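O-succinylhomoserine sulfhydrylase (Mycobacterium tuberculosis, PDB 3NDN) probably catalyses the pyridoxal 5'-phosphate-dependent formation of L-homocysteine from O-succinyl-L-homoserine and hydrogen sulfide, a step of methionine biosynthesis. Local coordinates at residues 178-183 against 328-333; 367-372 against 388-393. One frame throughout, in Å; residues are numbered along the deposited sequence.

How the contacts relate
Both contacts lie in series along the chain. Contact 1 spans the longer sequence distance: residues 178-183, in the loop that follows strand 169-173 of the seven-stranded sheet, meet strand 328-333 of the five-stranded sheet. Contact 2 opens only afterwards and closes the short excursion that leaves strand 366-368, includes helix 379-385 and returns as strand 392-396. Neither nests in or crosses the other, yet their centres lie about 11 Å apart, because strands 328-333 and 392-396 are antiparallel neighbours: Phe-331 O and Val-393 N probably share a hydrogen bond. Pro-370 also packs on Pro-178, so the loop of contact 1 also touches contact 2.

Contact 1: residues 178-183 against 328-333; sequences PMQSLV and VVTFAL
The loop 178-183 has no regular secondary structure and comes nearest strand 328-333 where the CA atoms of Pro-178 and Thr-330 approach to 6.6 Å. A cis peptide bond precedes Pro-178, and Gln-180 adopts left-handed helical backbone torsions, with its CB directed at the strand. In this type I pyridoxal-phosphate fold the contact is an interdomain one: the loop issues from strand 169-173 of the large seven-stranded sheet, whereas strand 328-333 belongs to the C-terminal five-stranded sheet. Val-328 and Thr-330 present their side chains to the loop, while Val-329 between them points away and packs on Val-304.

The centre of the arrangement is the hydroxyl of Thr-330, which both gives and receives a hydrogen bond. Thr-330 OG1 lies anti to the carbonyl carbon of its own residue and donates to Pro-178 O at 2.8 Å, approaching in the carbonyl plane with a C=O...O angle of 147°. Thr-330 OG1 also accepts a hydrogen bond from Gln-180 NE2, 3.2 Å away, along a nearly straight N-H...O path of 162°. The Gln-180 chain, extended beyond CG, slides past Thr-330 in the opposite direction and so brings its amide nitrogen to the strand backbone. There a second bond runs from Gln-180 NE2 to Val-328 O, also 3.2 Å long.

Both acceptors lie close to the carboxamide plane of Gln-180 and engage different N-H groups, which fixes the rotation of that flat group. Elsewhere the loop is held by Gln-180 O to His-312 and Leu-182 N to Gln-314. At Val-328 the donor is off the lone pairs: Gln-180 NE2 stands above the carbonyl plane, 65° out of it.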
ATOM      1  N   PRO A 178      -7.221   8.322 -32.927  1.00 41.42           N
ATOM      2  CA  PRO A 178      -7.763   6.991 -33.200  1.00 40.96           C
ATOM      3  C   PRO A 178      -7.659   6.452 -34.625  1.00 40.92           C
ATOM      4  O   PRO A 178      -8.000   5.292 -34.839  1.00 40.71           O
ATOM      5  CB  PRO A 178      -9.244   7.172 -32.860  1.00 41.45           C
ATOM      6  CG  PRO A 178      -9.521   8.596 -33.308  1.00 41.94           C
ATOM      7  CD  PRO A 178      -8.245   9.371 -33.104  1.00 41.45           C
ATOM      8  N   MET A 179      -7.198   7.256 -35.585  1.00 40.53           N
ATOM      9  CA  MET A 179      -7.241   6.835 -37.000  1.00 40.59           C
ATOM     10  C   MET A 179      -6.125   5.856 -37.398  1.00 39.75           C
ATOM     11  O   MET A 179      -6.177   5.261 -38.478  1.00 39.84           O
ATOM     12  CB  MET A 179      -7.278   8.037 -37.954  1.00 41.29           C
ATOM     13  CG  MET A 179      -8.474   8.979 -37.760  1.00 43.26           C
ATOM     14  SD  MET A 179     -10.133   8.237 -37.903  1.00 44.93           S
ATOM     15  CE  MET A 179     -10.205   7.799 -39.631  1.00 42.44           C
ATOM     16  N   GLN A 180      -5.117   5.707 -36.533  1.00 38.59           N
ATOM     17  CA  GLN A 180      -4.028   4.727 -36.732  1.00 38.29           C
ATOM     18  C   GLN A 180      -3.193   4.947 -38.023  1.00 38.39           C
ATOM     19  O   GLN A 180      -2.821   3.990 -38.718  1.00 38.62           O
ATOM     20  CB  GLN A 180      -4.532   3.269 -36.555  1.00 37.67           C
ATOM     21  CG  GLN A 180      -5.512   3.077 -35.359  1.00 38.80           C
ATOM     22  CD  GLN A 180      -5.642   1.636 -34.825  1.00 40.52           C
ATOM     23  OE1 GLN A 180      -4.754   0.806 -34.999  1.00 42.78           O
ATOM     24  NE2 GLN A 180      -6.748   1.359 -34.132  1.00 39.69           N
ATOM     25  N   SER A 181      -2.921   6.222 -38.315  1.00 38.18           N
ATOM     26  CA  SER A 181      -1.997   6.648 -39.371  0.70 38.50           C
ATOM     27  C   SER A 181      -0.560   6.441 -38.891  1.00 38.16           C
ATOM     28  O   SER A 181      -0.280   6.608 -37.691  1.00 37.46           O
ATOM     29  CB  SER A 181      -2.258   8.131 -39.687  0.70 39.01           C
ATOM     30  OG  SER A 181      -1.301   8.678 -40.582  0.70 40.63           O
ATOM     31  N   LEU A 182       0.352   6.087 -39.804  1.00 37.93           N
ATOM     32  CA  LEU A 182       1.760   5.828 -39.435  1.00 37.16           C
ATOM     33  C   LEU A 182       2.768   6.912 -39.865  1.00 37.40           C
ATOM     34  O   LEU A 182       2.530   7.658 -40.820  1.00 38.20           O
ATOM     35  CB  LEU A 182       2.230   4.456 -39.977  1.00 37.16           C
ATOM     36  CG  LEU A 182       1.375   3.189 -39.799  1.00 36.92           C
ATOM     37  CD1 LEU A 182       2.178   1.943 -40.141  1.00 36.97           C
ATOM     38  CD2 LEU A 182       0.806   3.046 -38.405  1.00 35.86           C
ATOM     39  N   VAL A 183       3.895   6.977 -39.150  1.00 36.73           N
ATOM     40  CA  VAL A 183       5.059   7.790 -39.533  1.00 36.74           C
ATOM     41  C   VAL A 183       6.237   6.834 -39.836  1.00 36.53           C
ATOM     42  O   VAL A 183       6.454   5.876 -39.094  1.00 35.99           O
ATOM     43  CB  VAL A 183       5.450   8.784 -38.401  1.00 36.38           C
ATOM     44  CG1 VAL A 183       6.699   9.582 -38.769  1.00 36.32           C
ATOM     45  CG2 VAL A 183       4.279   9.729 -38.078  1.00 36.42           C
ATOM     46  N   VAL A 328      -5.599  -2.118 -29.947  1.00 31.20           N
ATOM     47  CA  VAL A 328      -6.733  -1.199 -30.179  1.00 31.05           C
ATOM     48  C   VAL A 328      -7.268  -1.337 -31.626  1.00 31.02           C
ATOM     49  O   VAL A 328      -6.484  -1.373 -32.585  1.00 31.24           O
ATOM     50  CB  VAL A 328      -6.315   0.264 -29.922  1.00 31.02           C
ATOM     51  CG1 VAL A 328      -7.515   1.205 -30.003  1.00 32.30           C
ATOM     52  CG2 VAL A 328      -5.637   0.410 -28.553  1.00 30.68           C
ATOM     53  N   VAL A 329      -8.592  -1.420 -31.766  1.00 30.54           N
ATOM     54  CA  VAL A 329      -9.269  -1.526 -33.081  1.00 31.03           C
ATOM     55  C   VAL A 329     -10.267  -0.370 -33.298  1.00 31.44           C
ATOM     56  O   VAL A 329     -11.164  -0.165 -32.478  1.00 31.61           O
ATOM     57  CB  VAL A 329     -10.031  -2.859 -33.214  1.00 30.65           C
ATOM     58  CG1 VAL A 329     -10.607  -3.033 -34.641  1.00 31.62           C
ATOM     59  CG2 VAL A 329      -9.131  -4.046 -32.825  1.00 31.68           C
ATOM     60  N   THR A 330     -10.129   0.347 -34.413  1.00 32.14           N
ATOM     61  CA  THR A 330     -11.027   1.462 -34.768  1.00 32.88           C
ATOM     62  C   THR A 330     -11.895   1.048 -35.979  1.00 33.78           C
ATOM     63  O   THR A 330     -11.390   0.413 -36.907  1.00 33.96           O
ATOM     64  CB  THR A 330     -10.195   2.744 -35.073  1.00 32.45           C
ATOM     65  OG1 THR A 330      -9.399   3.084 -33.923  1.00 32.78           O
ATOM     66  CG2 THR A 330     -11.095   3.943 -35.412  1.00 32.72           C
ATOM     67  N   PHE A 331     -13.188   1.383 -35.950  1.00 34.47           N
ATOM     68  CA  PHE A 331     -14.098   1.119 -37.091  1.00 35.39           C
ATOM     69  C   PHE A 331     -15.213   2.162 -37.279  1.00 36.48           C
ATOM     70  O   PHE A 331     -15.499   2.951 -36.378  1.00 36.78           O
ATOM     71  CB  PHE A 331     -14.699  -0.292 -37.008  1.00 35.31           C
ATOM     72  CG  PHE A 331     -15.704  -0.478 -35.884  1.00 35.92           C
ATOM     73  CD1 PHE A 331     -17.072  -0.470 -36.156  1.00 36.73           C
ATOM     74  CD2 PHE A 331     -15.281  -0.687 -34.571  1.00 35.52           C
ATOM     75  CE1 PHE A 331     -18.012  -0.653 -35.137  1.00 36.92           C
ATOM     76  CE2 PHE A 331     -16.214  -0.880 -33.540  1.00 36.74           C
ATOM     77  CZ  PHE A 331     -17.583  -0.855 -33.825  1.00 36.19           C
ATOM     78  N   ALA A 332     -15.855   2.136 -38.454  1.00 37.33           N
ATOM     79  CA  ALA A 332     -16.971   3.029 -38.759  1.00 39.06           C
ATOM     80  C   ALA A 332     -18.215   2.251 -39.191  1.00 40.09           C
ATOM     81  O   ALA A 332     -18.120   1.291 -39.972  1.00 39.60           O
ATOM     82  CB  ALA A 332     -16.576   4.047 -39.844  1.00 39.11           C
ATOM     83  N   LEU A 333     -19.366   2.667 -38.663  1.00 41.07           N
ATOM     84  CA  LEU A 333     -20.654   2.067 -38.994  1.00 43.20           C
ATOM     85  C   LEU A 333     -21.098   2.471 -40.400  1.00 44.61           C
ATOM     86  O   LEU A 333     -20.845   3.599 -40.832  1.00 44.70           O
ATOM     87  CB  LEU A 333     -21.722   2.474 -37.968  1.00 43.08           C
ATOM     88  CG  LEU A 333     -21.571   1.934 -36.544  1.00 43.46           C
ATOM     89  CD1 LEU A 333     -22.425   2.715 -35.563  1.00 43.46           C
ATOM     90  CD2 LEU A 333     -21.882   0.443 -36.450  1.00 44.26           C
TER

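Contact 2: residues 367-372 against 388-393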
ATOM      1  N   VAL A 367     -14.695   0.585 -24.452  1.00 30.88           N
ATOM      2  CA  VAL A 367     -15.192   1.187 -25.709  1.00 31.65           C
ATOM      3  C   VAL A 367     -15.447   2.703 -25.558  1.00 32.44           C
ATOM      4  O   VAL A 367     -15.933   3.150 -24.518  1.00 32.52           O
ATOM      5  CB  VAL A 367     -16.454   0.439 -26.266  1.00 31.98           C
ATOM      6  CG1 VAL A 367     -17.673   0.561 -25.327  1.00 33.79           C
ATOM      7  CG2 VAL A 367     -16.819   0.922 -27.661  1.00 32.95           C
ATOM      8  N   THR A 368     -15.088   3.476 -26.582  1.00 32.90           N
ATOM      9  CA  THR A 368     -15.343   4.928 -26.569  1.00 34.64           C
ATOM     10  C   THR A 368     -15.778   5.502 -27.943  1.00 34.80           C
ATOM     11  O   THR A 368     -15.494   4.913 -28.996  1.00 34.95           O
ATOM     12  CB  THR A 368     -14.131   5.703 -25.964  1.00 34.10           C
ATOM     13  OG1 THR A 368     -14.551   7.010 -25.567  1.00 37.12           O
ATOM     14  CG2 THR A 368     -12.979   5.827 -26.974  1.00 34.53           C
ATOM     15  N   HIS A 369     -16.454   6.663 -27.921  1.00 35.73           N
ATOM     16  CA  HIS A 369     -16.861   7.386 -29.136  1.00 36.23           C
ATOM     17  C   HIS A 369     -15.990   8.641 -29.265  1.00 36.76           C
ATOM     18  O   HIS A 369     -16.246   9.640 -28.576  1.00 36.42           O
ATOM     19  CB  HIS A 369     -18.352   7.781 -29.026  1.00 36.95           C
ATOM     20  CG  HIS A 369     -18.896   8.511 -30.219  1.00 37.10           C
ATOM     21  ND1 HIS A 369     -19.237   9.848 -30.181  1.00 37.93           N
ATOM     22  CD2 HIS A 369     -19.198   8.083 -31.468  1.00 37.17           C
ATOM     23  CE1 HIS A 369     -19.704  10.216 -31.362  1.00 37.94           C
ATOM     24  NE2 HIS A 369     -19.697   9.162 -32.157  1.00 39.28           N
ATOM     25  N   PRO A 370     -14.962   8.598 -30.135  1.00 36.60           N
ATOM     26  CA  PRO A 370     -13.973   9.684 -30.160  1.00 37.17           C
ATOM     27  C   PRO A 370     -14.508  11.085 -30.473  1.00 38.45           C
ATOM     28  O   PRO A 370     -14.027  12.050 -29.887  1.00 38.57           O
ATOM     29  CB  PRO A 370     -12.975   9.229 -31.227  1.00 37.07           C
ATOM     30  CG  PRO A 370     -13.080   7.716 -31.212  1.00 36.60           C
ATOM     31  CD  PRO A 370     -14.543   7.457 -30.980  1.00 36.68           C
ATOM     32  N   ALA A 371     -15.496  11.197 -31.364  1.00 39.54           N
ATOM     33  CA  ALA A 371     -16.025  12.509 -31.782  1.00 41.88           C
ATOM     34  C   ALA A 371     -16.644  13.333 -30.637  1.00 43.05           C
ATOM     35  O   ALA A 371     -16.711  14.564 -30.721  1.00 43.75           O
ATOM     36  CB  ALA A 371     -17.023  12.357 -32.952  1.00 41.86           C
ATOM     37  N   THR A 372     -17.083  12.662 -29.571  1.00 44.18           N
ATOM     38  CA  THR A 372     -17.650  13.353 -28.407  1.00 45.82           C
ATOM     39  C   THR A 372     -16.788  13.243 -27.129  1.00 46.85           C
ATOM     40  O   THR A 372     -17.147  13.796 -26.093  1.00 47.14           O
ATOM     41  CB  THR A 372     -19.105  12.888 -28.116  1.00 45.88           C
ATOM     42  OG1 THR A 372     -19.132  11.468 -27.911  1.00 44.38           O
ATOM     43  CG2 THR A 372     -20.049  13.264 -29.281  1.00 46.60           C
ATOM     44  N   LEU A 388     -12.600  11.590 -39.262  1.00 50.15           N
ATOM     45  CA  LEU A 388     -13.236  11.128 -38.027  1.00 48.56           C
ATOM     46  C   LEU A 388     -14.718  11.534 -37.906  1.00 48.35           C
ATOM     47  O   LEU A 388     -15.060  12.502 -37.206  1.00 48.64           O
ATOM     48  CB  LEU A 388     -12.418  11.595 -36.805  1.00 47.98           C
ATOM     49  CG  LEU A 388     -12.914  11.279 -35.393  1.00 47.45           C
ATOM     50  CD1 LEU A 388     -12.944   9.783 -35.147  1.00 46.18           C
ATOM     51  CD2 LEU A 388     -12.054  11.987 -34.341  1.00 47.57           C
ATOM     52  N   GLY A 389     -15.595  10.785 -38.577  1.00 47.49           N
ATOM     53  CA  GLY A 389     -17.041  11.061 -38.543  1.00 46.75           C
ATOM     54  C   GLY A 389     -17.738  10.652 -37.248  1.00 45.74           C
ATOM     55  O   GLY A 389     -17.134  10.004 -36.383  1.00 44.57           O
ATOM     56  N   ASP A 390     -19.014  11.026 -37.124  1.00 45.06           N
ATOM     57  CA  ASP A 390     -19.838  10.689 -35.958  1.00 44.62           C
ATOM     58  C   ASP A 390     -20.179   9.191 -35.871  1.00 43.28           C
ATOM     59  O   ASP A 390     -20.729   8.739 -34.867  1.00 43.08           O
ATOM     60  CB  ASP A 390     -21.134  11.521 -35.937  1.00 46.11           C
ATOM     61  CG  ASP A 390     -20.944  12.936 -35.356  1.00 49.31           C
ATOM     62  OD1 ASP A 390     -20.105  13.146 -34.438  1.00 52.62           O
ATOM     63  OD2 ASP A 390     -21.682  13.843 -35.792  1.00 52.00           O
ATOM     64  N   GLY A 391     -19.841   8.434 -36.914  1.00 42.49           N
ATOM     65  CA  GLY A 391     -20.053   6.974 -36.942  1.00 41.51           C
ATOM     66  C   GLY A 391     -18.869   6.118 -36.506  1.00 39.98           C
ATOM     67  O   GLY A 391     -18.915   4.886 -36.580  1.00 39.57           O
ATOM     68  N   VAL A 392     -17.817   6.763 -36.007  1.00 39.32           N
ATOM     69  CA  VAL A 392     -16.581   6.057 -35.640  1.00 37.92           C
ATOM     70  C   VAL A 392     -16.575   5.602 -34.166  1.00 37.05           C
ATOM     71  O   VAL A 392     -16.934   6.376 -33.269  1.00 37.41           O
ATOM     72  CB  VAL A 392     -15.334   6.923 -35.958  1.00 38.08           C
ATOM     73  CG1 VAL A 392     -14.072   6.274 -35.442  1.00 36.73           C
ATOM     74  CG2 VAL A 392     -15.226   7.172 -37.467  1.00 37.86           C
ATOM     75  N   VAL A 393     -16.185   4.340 -33.951  1.00 35.61           N
ATOM     76  CA  VAL A 393     -16.097   3.679 -32.621  1.00 34.99           C
ATOM     77  C   VAL A 393     -14.683   3.082 -32.412  1.00 34.12           C
ATOM     78  O   VAL A 393     -14.083   2.570 -33.365  1.00 34.03           O
ATOM     79  CB  VAL A 393     -17.201   2.572 -32.479  1.00 35.03           C
ATOM     80  CG1 VAL A 393     -17.093   1.818 -31.156  1.00 34.45           C
ATOM     81  CG2 VAL A 393     -18.602   3.186 -32.609  1.00 36.22           C
TER
HETATM   82  O   HOH W   1     -16.472   9.153 -33.276  1.00 21.23           O
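A connection between two antiparallel strands of the C-terminal five-stranded sheet begins and ends here, at the turn following strand 366-368 and the type I beta turn Gly-389 to Val-392 that leads into strand 392-396. Thr-368 and Arg-394 still pair through their backbones; past them, a histidine and a water bridge the segments. His-369 has CG anti to its backbone N (chi1 -179°), which carries the imidazole to the beta turn. His-369 NE2 donates to Asp-390 O at 2.9 Å, along a nearly straight path of 168°. The acceptor lies in the ring plane, although the nitrogen sits above the plane of the carbonyl it meets.

At the other ring nitrogen, His-369 ND1 shares a hydrogen bond of 2.8 Å with Thr-372 OG1, so the imidazole is gripped at both nitrogens and its rotation is fixed. Phe-345 of helix 340-350 adds an edge-to-face ring contact. Over one face of the imidazole, offset toward the rim, lies water 1. It accepts from Ala-371 N and donates to Gly-389 O and Val-392 O, satisfying three backbone groups where the two segments have parted.

Apolar groups fill in around this polar centre. Val-393 CG1 crosses obliquely to touch Val-367 CG2 at 3.6 Å, both branches lying anti to their backbone nitrogens, while both valines also touch Leu-348 of helix 340-350. Farther along, Leu-388 CD1 rests 4.0 Å from Pro-370 CB. Asp-390, whose N is bound by Glu-337, sets its carboxylate beside the methyl of Ala-371, with Asp-390 OD1 3.5 Å from Ala-371 CB.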